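Local coordinates for protein chlorella virus DNA ligase-adenylate (Chlorella virus, PDB 1FVI) that probably seals nicks in DNA with energy from ATP, by way of a covalent enzyme-adenylate intermediate, at residues T3-A8 / R41-I46; E57-G62 / Y94-Y99. The protein carries 1 engineered substitution. One frame throughout, in Å; residues are numbered along the deposited sequence.

Contact 1 (T3-A8 / R41-I46). With SO4 (sulfate ion), chain B.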
ATOM      1  N   THR A   3      18.673 -12.686  -8.513  1.00 22.25           N
ATOM      2  CA  THR A   3      19.866 -11.921  -8.861  1.00 27.28           C
ATOM      3  C   THR A   3      19.718 -10.413  -8.693  1.00 28.22           C
ATOM      4  O   THR A   3      20.708  -9.704  -8.518  1.00 31.87           O
ATOM      5  CB  THR A   3      20.382 -12.245 -10.301  1.00 38.01           C
ATOM      6  OG1 THR A   3      19.414 -11.844 -11.280  1.00 45.98           O
ATOM      7  CG2 THR A   3      20.672 -13.742 -10.448  1.00 39.49           C
ATOM      8  N   LYS A   4      18.486  -9.926  -8.798  1.00 35.71           N
ATOM      9  CA  LYS A   4      18.162  -8.499  -8.640  1.00 33.47           C
ATOM     10  C   LYS A   4      16.640  -8.419  -8.570  1.00 30.67           C
ATOM     11  O   LYS A   4      15.948  -9.263  -9.143  1.00 24.34           O
ATOM     12  CB  LYS A   4      18.727  -7.641  -9.791  1.00 27.36           C
ATOM     13  CG  LYS A   4      18.262  -8.012 -11.174  1.00 30.07           C
ATOM     14  CD  LYS A   4      18.970  -7.187 -12.226  1.00 29.32           C
ATOM     15  CE  LYS A   4      20.460  -7.469 -12.188  1.00 51.87           C
ATOM     16  NZ  LYS A   4      21.241  -6.679 -13.192  1.00 68.70           N
ATOM     17  N   PRO A   5      16.090  -7.409  -7.876  1.00 28.66           N
ATOM     18  CA  PRO A   5      14.630  -7.356  -7.804  1.00 27.84           C
ATOM     19  C   PRO A   5      13.835  -7.120  -9.092  1.00 24.48           C
ATOM     20  O   PRO A   5      14.349  -6.652 -10.116  1.00 21.88           O
ATOM     21  CB  PRO A   5      14.383  -6.288  -6.733  1.00 19.59           C
ATOM     22  CG  PRO A   5      15.488  -5.368  -6.928  1.00 25.08           C
ATOM     23  CD  PRO A   5      16.685  -6.288  -7.132  1.00 27.99           C
ATOM     24  N   LEU A   6      12.586  -7.555  -9.033  1.00 20.51           N
ATOM     25  CA  LEU A   6      11.635  -7.389 -10.118  1.00 26.22           C
ATOM     26  C   LEU A   6      11.137  -5.928 -10.034  1.00 25.66           C
ATOM     27  O   LEU A   6      10.712  -5.465  -8.967  1.00 22.07           O
ATOM     28  CB  LEU A   6      10.445  -8.334  -9.900  1.00 18.23           C
ATOM     29  CG  LEU A   6       9.455  -8.732 -11.007  1.00 35.16           C
ATOM     30  CD1 LEU A   6       8.146  -9.119 -10.333  1.00 20.22           C
ATOM     31  CD2 LEU A   6       9.218  -7.644 -12.045  1.00 19.97           C
ATOM     32  N   LEU A   7      11.243  -5.196 -11.137  1.00 24.58           N
ATOM     33  CA  LEU A   7      10.778  -3.818 -11.169  1.00 20.36           C
ATOM     34  C   LEU A   7       9.582  -3.670 -12.113  1.00 22.96           C
ATOM     35  O   LEU A   7       9.291  -4.549 -12.926  1.00 25.02           O
ATOM     36  CB  LEU A   7      11.925  -2.872 -11.519  1.00 18.19           C
ATOM     37  CG  LEU A   7      13.075  -2.979 -10.516  1.00 21.34           C
ATOM     38  CD1 LEU A   7      14.226  -2.104 -10.974  1.00 28.64           C
ATOM     39  CD2 LEU A   7      12.603  -2.582  -9.102  1.00 23.69           C
ATOM     40  N   ALA A   8       8.855  -2.575 -11.952  1.00 26.12           N
ATOM     41  CA  ALA A   8       7.656  -2.325 -12.731  1.00 21.98           C
ATOM     42  C   ALA A   8       7.744  -1.302 -13.851  1.00 20.46           C
ATOM     43  O   ALA A   8       8.550  -0.367 -13.832  1.00 21.94           O
ATOM     44  CB  ALA A   8       6.494  -1.924 -11.772  1.00 17.60           C
ATOM     45  N   ARG A  41      17.144  -2.905  -2.374  1.00 30.64           N
ATOM     46  CA  ARG A  41      17.030  -2.993  -3.830  1.00 28.80           C
ATOM     47  C   ARG A  41      18.368  -3.040  -4.550  1.00 27.25           C
ATOM     48  O   ARG A  41      18.458  -3.580  -5.647  1.00 29.53           O
ATOM     49  CB  ARG A  41      16.159  -1.875  -4.405  1.00 26.16           C
ATOM     50  CG  ARG A  41      16.698  -0.481  -4.283  1.00 40.43           C
ATOM     51  CD  ARG A  41      15.686   0.503  -4.874  1.00 49.88           C
ATOM     52  NE  ARG A  41      15.728   0.552  -6.338  1.00 54.83           N
ATOM     53  CZ  ARG A  41      14.658   0.624  -7.124  1.00 31.44           C
ATOM     54  NH1 ARG A  41      13.446   0.633  -6.595  1.00 29.03           N
ATOM     55  NH2 ARG A  41      14.807   0.773  -8.434  1.00 24.62           N
ATOM     56  N   THR A  42      19.396  -2.451  -3.944  1.00 24.86           N
ATOM     57  CA  THR A  42      20.740  -2.473  -4.515  1.00 29.76           C
ATOM     58  C   THR A  42      21.416  -3.795  -4.126  1.00 32.02           C
ATOM     59  O   THR A  42      22.589  -4.025  -4.416  1.00 35.06           O
ATOM     60  CB  THR A  42      21.586  -1.345  -3.958  1.00 23.03           C
ATOM     61  OG1 THR A  42      21.839  -1.588  -2.565  1.00 27.26           O
ATOM     62  CG2 THR A  42      20.879  -0.010  -4.159  1.00 30.77           C
ATOM     63  N   PHE A  43      20.671  -4.618  -3.398  1.00 31.48           N
ATOM     64  CA  PHE A  43      21.124  -5.919  -2.944  1.00 40.20           C
ATOM     65  C   PHE A  43      22.246  -5.929  -1.916  1.00 46.84           C
ATOM     66  O   PHE A  43      22.946  -6.930  -1.730  1.00 48.10           O
ATOM     67  CB  PHE A  43      21.389  -6.850  -4.127  1.00 39.08           C
ATOM     68  CG  PHE A  43      20.231  -7.748  -4.438  1.00 44.67           C
ATOM     69  CD1 PHE A  43      18.930  -7.348  -4.128  1.00 28.76           C
ATOM     70  CD2 PHE A  43      20.440  -9.026  -4.953  1.00 42.81           C
ATOM     71  CE1 PHE A  43      17.860  -8.207  -4.316  1.00 31.66           C
ATOM     72  CE2 PHE A  43      19.370  -9.896  -5.145  1.00 40.71           C
ATOM     73  CZ  PHE A  43      18.077  -9.486  -4.825  1.00 36.63           C
ATOM     74  N   LYS A  44      22.394  -4.800  -1.236  1.00 43.25           N
ATOM     75  CA  LYS A  44      23.370  -4.669  -0.168  1.00 37.48           C
ATOM     76  C   LYS A  44      22.569  -4.936   1.109  1.00 38.10           C
ATOM     77  O   LYS A  44      21.358  -4.698   1.155  1.00 36.89           O
ATOM     78  CB  LYS A  44      23.981  -3.271  -0.202  1.00 41.11           C
ATOM     79  CG  LYS A  44      24.883  -3.062  -1.434  1.00 40.91           C
ATOM     80  CD  LYS A  44      26.206  -3.850  -1.271  1.00 59.17           C
ATOM     81  CE  LYS A  44      26.983  -4.068  -2.575  1.00 43.83           C
ATOM     82  NZ  LYS A  44      26.502  -5.250  -3.354  1.00 56.03           N
ATOM     83  N   PRO A  45      23.201  -5.527   2.131  1.00 40.24           N
ATOM     84  CA  PRO A  45      22.440  -5.797   3.358  1.00 39.52           C
ATOM     85  C   PRO A  45      21.768  -4.590   4.022  1.00 38.34           C
ATOM     86  O   PRO A  45      22.259  -3.461   3.916  1.00 33.66           O
ATOM     87  CB  PRO A  45      23.474  -6.470   4.268  1.00 35.63           C
ATOM     88  CG  PRO A  45      24.805  -6.012   3.719  1.00 44.64           C
ATOM     89  CD  PRO A  45      24.577  -6.045   2.235  1.00 39.48           C
ATOM     90  N   ILE A  46      20.604  -4.849   4.627  1.00 29.61           N
ATOM     91  CA  ILE A  46      19.809  -3.852   5.358  1.00 31.87           C
ATOM     92  C   ILE A  46      20.674  -3.346   6.521  1.00 31.70           C
ATOM     93  O   ILE A  46      21.172  -4.140   7.322  1.00 31.41           O
ATOM     94  CB  ILE A  46      18.504  -4.497   5.915  1.00 22.11           C
ATOM     95  CG1 ILE A  46      17.594  -4.940   4.767  1.00 36.07           C
ATOM     96  CG2 ILE A  46      17.778  -3.567   6.838  1.00 22.90           C
ATOM     97  CD1 ILE A  46      17.254  -3.857   3.771  1.00 27.79           C
TER
HETATM   98  S   SO4 B 510      11.105   2.590  -9.169  1.00 19.60           S
HETATM   99  O1  SO4 B 510      12.448   2.338  -9.682  1.00 28.34           O
HETATM  100  O2  SO4 B 510      10.077   1.884 -10.008  1.00 22.88           O
HETATM  101  O3  SO4 B 510      10.760   4.102  -9.132  1.00 23.39           O
HETATM  102  O4  SO4 B 510      11.016   2.124  -7.718  1.00 21.50           O
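The ring of Phe-43 is the apolar centre of the contact between the N-terminal residues 3-8 and residues 41-46. Lys-4 CA lies over one face of that ring, 4.1 Å from its centroid and 20° off the ring normal, a CH-pi contact displaced toward the rim. Pro-5 meets the ring tip to tip, with CD 3.6 Å from Phe-43 CE1, while the backbone of Thr-3 passes CE2, across the ring from CE1, its C atom 3.6 Å from Phe-43 CE2. The pyrrolidine also rests on the backbone, since Pro-5 CD is 3.6 Å from Arg-41 O. Val-33 of strand 30-34 packs against Phe-43 as well.

The polar part belongs to Arg-41, whose chain leaves with CG between the backbone N and carbonyl carbon (chi1 67°) and bends at its third torsion. Leu-7 crosses it at about a right angle, CD1 lying 3.9 Å from Arg-41 NH2. The same guanidinium grips a sulfate, probably from the crystallisation liquor, with two bent hydrogen bonds: NH1 to O4 and NH2 to O1, both 3.1 Å with N-H...O angles of 139°. Lys-185 NZ binds the same ion, so two groups, both probably positive, would balance the charge of the anion. Arg-41 also touches the AMP, and the arrangement is consistent with an anion-binding spot at the edge of the adenylate pocket in a nucleotidyltransferase domain.

Contact 2 (E57-G62 / Y94-Y99). With AMP (adenosine monophosphate), chain C.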
ATOM      1  N   GLU A  57      15.193 -14.371  10.353  1.00 25.11           N
ATOM      2  CA  GLU A  57      14.753 -15.494  11.182  1.00 32.76           C
ATOM      3  C   GLU A  57      13.308 -15.870  10.825  1.00 41.07           C
ATOM      4  O   GLU A  57      12.960 -17.058  10.761  1.00 39.41           O
ATOM      5  CB  GLU A  57      14.837 -15.141  12.682  1.00 29.07           C
ATOM      6  CG  GLU A  57      16.263 -15.049  13.237  1.00 48.87           C
ATOM      7  CD  GLU A  57      16.357 -14.448  14.654  1.00 64.10           C
ATOM      8  OE1 GLU A  57      15.311 -14.157  15.288  1.00 67.15           O
ATOM      9  OE2 GLU A  57      17.499 -14.257  15.134  1.00 54.06           O
ATOM     10  N   LEU A  58      12.492 -14.851  10.544  1.00 39.19           N
ATOM     11  CA  LEU A  58      11.079 -15.031  10.213  1.00 25.16           C
ATOM     12  C   LEU A  58      10.759 -15.469   8.789  1.00 20.00           C
ATOM     13  O   LEU A  58       9.936 -16.355   8.571  1.00 23.52           O
ATOM     14  CB  LEU A  58      10.315 -13.730  10.503  1.00 33.75           C
ATOM     15  CG  LEU A  58       9.378 -13.595  11.709  1.00 24.43           C
ATOM     16  CD1 LEU A  58       9.923 -14.280  12.932  1.00 33.54           C
ATOM     17  CD2 LEU A  58       9.177 -12.133  11.982  1.00 34.17           C
ATOM     18  N   LEU A  59      11.416 -14.863   7.817  1.00 19.49           N
ATOM     19  CA  LEU A  59      11.105 -15.159   6.428  1.00 26.22           C
ATOM     20  C   LEU A  59      11.887 -16.273   5.765  1.00 29.48           C
ATOM     21  O   LEU A  59      13.067 -16.481   6.067  1.00 26.27           O
ATOM     22  CB  LEU A  59      11.266 -13.890   5.587  1.00 26.72           C
ATOM     23  CG  LEU A  59      10.426 -12.648   5.905  1.00 27.17           C
ATOM     24  CD1 LEU A  59      11.004 -11.468   5.129  1.00 20.24           C
ATOM     25  CD2 LEU A  59       8.961 -12.888   5.534  1.00 28.84           C
ATOM     26  N   PRO A  60      11.225 -17.023   4.857  1.00 27.40           N
ATOM     27  CA  PRO A  60      11.895 -18.109   4.146  1.00 27.65           C
ATOM     28  C   PRO A  60      12.746 -17.488   3.057  1.00 24.92           C
ATOM     29  O   PRO A  60      12.467 -16.377   2.592  1.00 24.83           O
ATOM     30  CB  PRO A  60      10.731 -18.905   3.558  1.00 22.06           C
ATOM     31  CG  PRO A  60       9.710 -17.854   3.323  1.00 21.16           C
ATOM     32  CD  PRO A  60       9.774 -17.067   4.598  1.00 19.82           C
ATOM     33  N   GLU A  61      13.822 -18.178   2.705  1.00 24.83           N
ATOM     34  CA  GLU A  61      14.737 -17.734   1.664  1.00 26.99           C
ATOM     35  C   GLU A  61      13.941 -17.471   0.367  1.00 22.91           C
ATOM     36  O   GLU A  61      13.081 -18.267  -0.012  1.00 23.79           O
ATOM     37  CB  GLU A  61      15.790 -18.836   1.459  1.00 20.09           C
ATOM     38  CG  GLU A  61      16.732 -18.620   0.291  1.00 24.81           C
ATOM     39  CD  GLU A  61      17.773 -17.545   0.533  1.00 26.69           C
ATOM     40  OE1 GLU A  61      17.867 -17.026   1.668  1.00 27.85           O
ATOM     41  OE2 GLU A  61      18.511 -17.235  -0.430  1.00 35.01           O
ATOM     42  N   GLY A  62      14.198 -16.342  -0.289  1.00 23.06           N
ATOM     43  CA  GLY A  62      13.476 -16.030  -1.515  1.00 23.63           C
ATOM     44  C   GLY A  62      12.286 -15.090  -1.344  1.00 27.82           C
ATOM     45  O   GLY A  62      11.559 -14.798  -2.304  1.00 19.31           O
ATOM     46  N   TYR A  94       6.297  -5.683   7.597  1.00 33.97           N
ATOM     47  CA  TYR A  94       6.918  -6.170   6.382  1.00 32.26           C
ATOM     48  C   TYR A  94       5.807  -6.739   5.521  1.00 29.71           C
ATOM     49  O   TYR A  94       5.171  -7.735   5.890  1.00 26.75           O
ATOM     50  CB  TYR A  94       7.976  -7.235   6.669  1.00 20.95           C
ATOM     51  CG  TYR A  94       8.614  -7.767   5.407  1.00 19.54           C
ATOM     52  CD1 TYR A  94       9.650  -7.077   4.779  1.00 23.26           C
ATOM     53  CD2 TYR A  94       8.187  -8.973   4.846  1.00 20.95           C
ATOM     54  CE1 TYR A  94      10.257  -7.578   3.618  1.00 21.32           C
ATOM     55  CE2 TYR A  94       8.784  -9.489   3.686  1.00 19.51           C
ATOM     56  CZ  TYR A  94       9.817  -8.788   3.089  1.00 17.06           C
ATOM     57  OH  TYR A  94      10.430  -9.321   1.992  1.00 22.00           O
ATOM     58  N   TYR A  95       5.511  -6.037   4.429  1.00 20.58           N
ATOM     59  CA  TYR A  95       4.487  -6.473   3.492  1.00 22.06           C
ATOM     60  C   TYR A  95       5.190  -7.456   2.555  1.00 24.03           C
ATOM     61  O   TYR A  95       6.038  -7.059   1.745  1.00 21.41           O
ATOM     62  CB  TYR A  95       3.948  -5.278   2.702  1.00 25.36           C
ATOM     63  CG  TYR A  95       3.153  -4.273   3.522  1.00 31.34           C
ATOM     64  CD1 TYR A  95       3.780  -3.174   4.110  1.00 27.97           C
ATOM     65  CD2 TYR A  95       1.764  -4.404   3.676  1.00 27.81           C
ATOM     66  CE1 TYR A  95       3.047  -2.220   4.831  1.00 33.31           C
ATOM     67  CE2 TYR A  95       1.021  -3.456   4.390  1.00 25.64           C
ATOM     68  CZ  TYR A  95       1.676  -2.366   4.962  1.00 38.74           C
ATOM     69  OH  TYR A  95       0.963  -1.411   5.652  1.00 50.19           O
ATOM     70  N   TRP A  96       4.862  -8.735   2.716  1.00 20.43           N
ATOM     71  CA  TRP A  96       5.465  -9.821   1.943  1.00 17.84           C
ATOM     72  C   TRP A  96       4.633 -10.076   0.714  1.00 14.23           C
ATOM     73  O   TRP A  96       3.561 -10.664   0.805  1.00 19.98           O
ATOM     74  CB  TRP A  96       5.509 -11.062   2.834  1.00 25.25           C
ATOM     75  CG  TRP A  96       6.234 -12.279   2.292  1.00 25.61           C
ATOM     76  CD1 TRP A  96       7.067 -12.338   1.216  1.00 21.17           C
ATOM     77  CD2 TRP A  96       6.133 -13.623   2.801  1.00 25.75           C
ATOM     78  NE1 TRP A  96       7.479 -13.636   1.013  1.00 26.77           N
ATOM     79  CE2 TRP A  96       6.921 -14.444   1.967  1.00 28.36           C
ATOM     80  CE3 TRP A  96       5.442 -14.209   3.877  1.00 25.54           C
ATOM     81  CZ2 TRP A  96       7.038 -15.829   2.165  1.00 23.29           C
ATOM     82  CZ3 TRP A  96       5.560 -15.589   4.077  1.00 28.16           C
ATOM     83  CH2 TRP A  96       6.355 -16.379   3.218  1.00 21.03           C
ATOM     84  N   PHE A  97       5.118  -9.633  -0.441  1.00 22.03           N
ATOM     85  CA  PHE A  97       4.355  -9.804  -1.671  1.00 18.10           C
ATOM     86  C   PHE A  97       4.808 -10.859  -2.682  1.00 25.95           C
ATOM     87  O   PHE A  97       4.079 -11.140  -3.642  1.00 24.41           O
ATOM     88  CB  PHE A  97       4.110  -8.447  -2.354  1.00 16.37           C
ATOM     89  CG  PHE A  97       5.358  -7.657  -2.639  1.00 21.06           C
ATOM     90  CD1 PHE A  97       6.336  -8.146  -3.528  1.00 23.68           C
ATOM     91  CD2 PHE A  97       5.507  -6.375  -2.117  1.00 15.13           C
ATOM     92  CE1 PHE A  97       7.435  -7.365  -3.898  1.00 16.98           C
ATOM     93  CE2 PHE A  97       6.604  -5.574  -2.476  1.00 19.29           C
ATOM     94  CZ  PHE A  97       7.572  -6.065  -3.371  1.00 20.13           C
ATOM     95  N   ASP A  98       6.000 -11.430  -2.485  1.00 22.04           N
ATOM     96  CA  ASP A  98       6.492 -12.463  -3.387  1.00 21.18           C
ATOM     97  C   ASP A  98       7.391 -13.462  -2.674  1.00 19.89           C
ATOM     98  O   ASP A  98       7.927 -13.180  -1.606  1.00 16.08           O
ATOM     99  CB  ASP A  98       7.192 -11.863  -4.615  1.00 13.71           C
ATOM    100  CG  ASP A  98       6.972 -12.688  -5.878  1.00 19.02           C
ATOM    101  OD1 ASP A  98       6.459 -13.826  -5.793  1.00 22.73           O
ATOM    102  OD2 ASP A  98       7.319 -12.193  -6.971  1.00 25.28           O
ATOM    103  N   TYR A  99       7.554 -14.622  -3.301  1.00 26.66           N
ATOM    104  CA  TYR A  99       8.330 -15.735  -2.761  1.00 25.43           C
ATOM    105  C   TYR A  99       8.845 -16.584  -3.911  1.00 21.43           C
ATOM    106  O   TYR A  99       8.057 -17.298  -4.543  1.00 25.03           O
ATOM    107  CB  TYR A  99       7.393 -16.614  -1.917  1.00 24.35           C
ATOM    108  CG  TYR A  99       8.051 -17.762  -1.187  1.00 26.26           C
ATOM    109  CD1 TYR A  99       9.410 -17.723  -0.855  1.00 20.37           C
ATOM    110  CD2 TYR A  99       7.293 -18.849  -0.745  1.00 29.18           C
ATOM    111  CE1 TYR A  99       9.994 -18.728  -0.093  1.00 27.88           C
ATOM    112  CE2 TYR A  99       7.864 -19.858   0.021  1.00 28.40           C
ATOM    113  CZ  TYR A  99       9.216 -19.786   0.345  1.00 35.52           C
ATOM    114  OH  TYR A  99       9.784 -20.755   1.137  1.00 40.21           O
TER
HETATM  115  P   AMP C 501       6.286   4.214  -7.178  1.00 23.67           P
HETATM  116  O1P AMP C 501       6.574   4.823  -8.474  1.00 21.05           O
HETATM  117  O3P AMP C 501       7.283   5.047  -6.271  1.00 17.52           O
HETATM  118  O5' AMP C 501       6.878   2.832  -7.110  1.00 18.40           O
HETATM  119  C5' AMP C 501       6.859   2.064  -5.809  1.00 19.72           C
HETATM  120  C4' AMP C 501       8.019   1.102  -5.674  1.00 24.34           C
HETATM  121  O4' AMP C 501       7.653   0.180  -4.644  1.00 22.47           O
HETATM  122  C3' AMP C 501       8.289   0.263  -6.945  1.00 20.20           C
HETATM  123  O3' AMP C 501       9.672   0.033  -7.215  1.00 17.16           O
HETATM  124  C2' AMP C 501       7.666  -1.061  -6.659  1.00 21.56           C
HETATM  125  O2' AMP C 501       8.391  -2.096  -7.312  1.00 17.19           O
HETATM  126  C1' AMP C 501       7.627  -1.143  -5.123  1.00 18.64           C
HETATM  127  N9  AMP C 501       6.399  -1.768  -4.669  1.00 22.22           N
HETATM  128  C8  AMP C 501       5.568  -1.236  -3.708  1.00 12.72           C
HETATM  129  N7  AMP C 501       4.542  -2.013  -3.510  1.00 14.29           N
HETATM  130  C5  AMP C 501       4.674  -3.105  -4.356  1.00 16.16           C
HETATM  131  C6  AMP C 501       3.896  -4.249  -4.587  1.00 12.79           C
HETATM  132  N6  AMP C 501       2.737  -4.490  -3.930  1.00 17.77           N
HETATM  133  N1  AMP C 501       4.360  -5.110  -5.511  1.00 19.40           N
HETATM  134  C2  AMP C 501       5.484  -4.867  -6.146  1.00 11.23           C
HETATM  135  N3  AMP C 501       6.320  -3.832  -6.031  1.00 15.01           N
HETATM  136  C4  AMP C 501       5.877  -2.938  -5.099  1.00 17.68           C
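Leu-59 lays its CD1 methyl over one face of the Tyr-94 ring, 3.8 Å from the centroid and 30° off the normal, and closest to CE2. Its other methyl turns to Trp-96: CD2 stands over a face of the indole, 4.3 Å from the centroid of the six-membered ring, in a second CH-pi contact. With CG anti to the carbonyl carbon (chi1 -60°), the fork of the leucine thus serves both aromatic rings. Tyr-94 and Trp-96 can share it because alternate residues of a strand project from the same side, and each has CG anti to its backbone N. The Tyr-94 hydroxyl is hydrogen-bonded to Ser-32 O.

Leu-59 is the first residue to leave helical geometry after helix 49-58, so the exit from this helix is packed on strand 92-99 of the mixed beta-sheet in the adenylation domain. The strand itself is irregular here: Phe-97 and Asp-98 both face Asp-64 in a classic beta bulge. Phe-97 points to the ligand, and its ring face covers the adenine of AMP, with CD2 3.6 Å from C6.

Pro-60 fills the next place, its CG 3.5 Å from Trp-96 CZ2 in a tip-to-tip approach, while it crosses Tyr-99 obliquely. The Tyr-99 ring presents its edge to the backbone, where Glu-61 O lies in plane, 3.1 Å from CE1. Gly-62 O completes the approach with a CA-H...O contact to Tyr-99 CA, 3.4 Å long. Asp-98 OD1 accepts the Tyr-99 N-H from above the carboxylate plane, and its OD2 forms salt bridges with Arg-111 and Arg-165.

Overall arrangement
Contact 1 comes wholly before contact 2 in the sequence, and helix 49-58 leads from residues 41-46 into residues 57-62. Their centres are 14 Å apart and their nearest atoms about 5 Å. Both belong to the adenylation domain. The mixed beta-sheet built from strands 30-34, 63-68 and 92-99, among others, relates them: Phe-43 of contact 1 packs on strand 30-34, whereas contact 2 includes strand 92-99. Contact 1 lies near the surface and contact 2 in the interior, yet each supplies a residue to the AMP pocket, Arg-41 and Phe-97, so the nucleotide site draws on both.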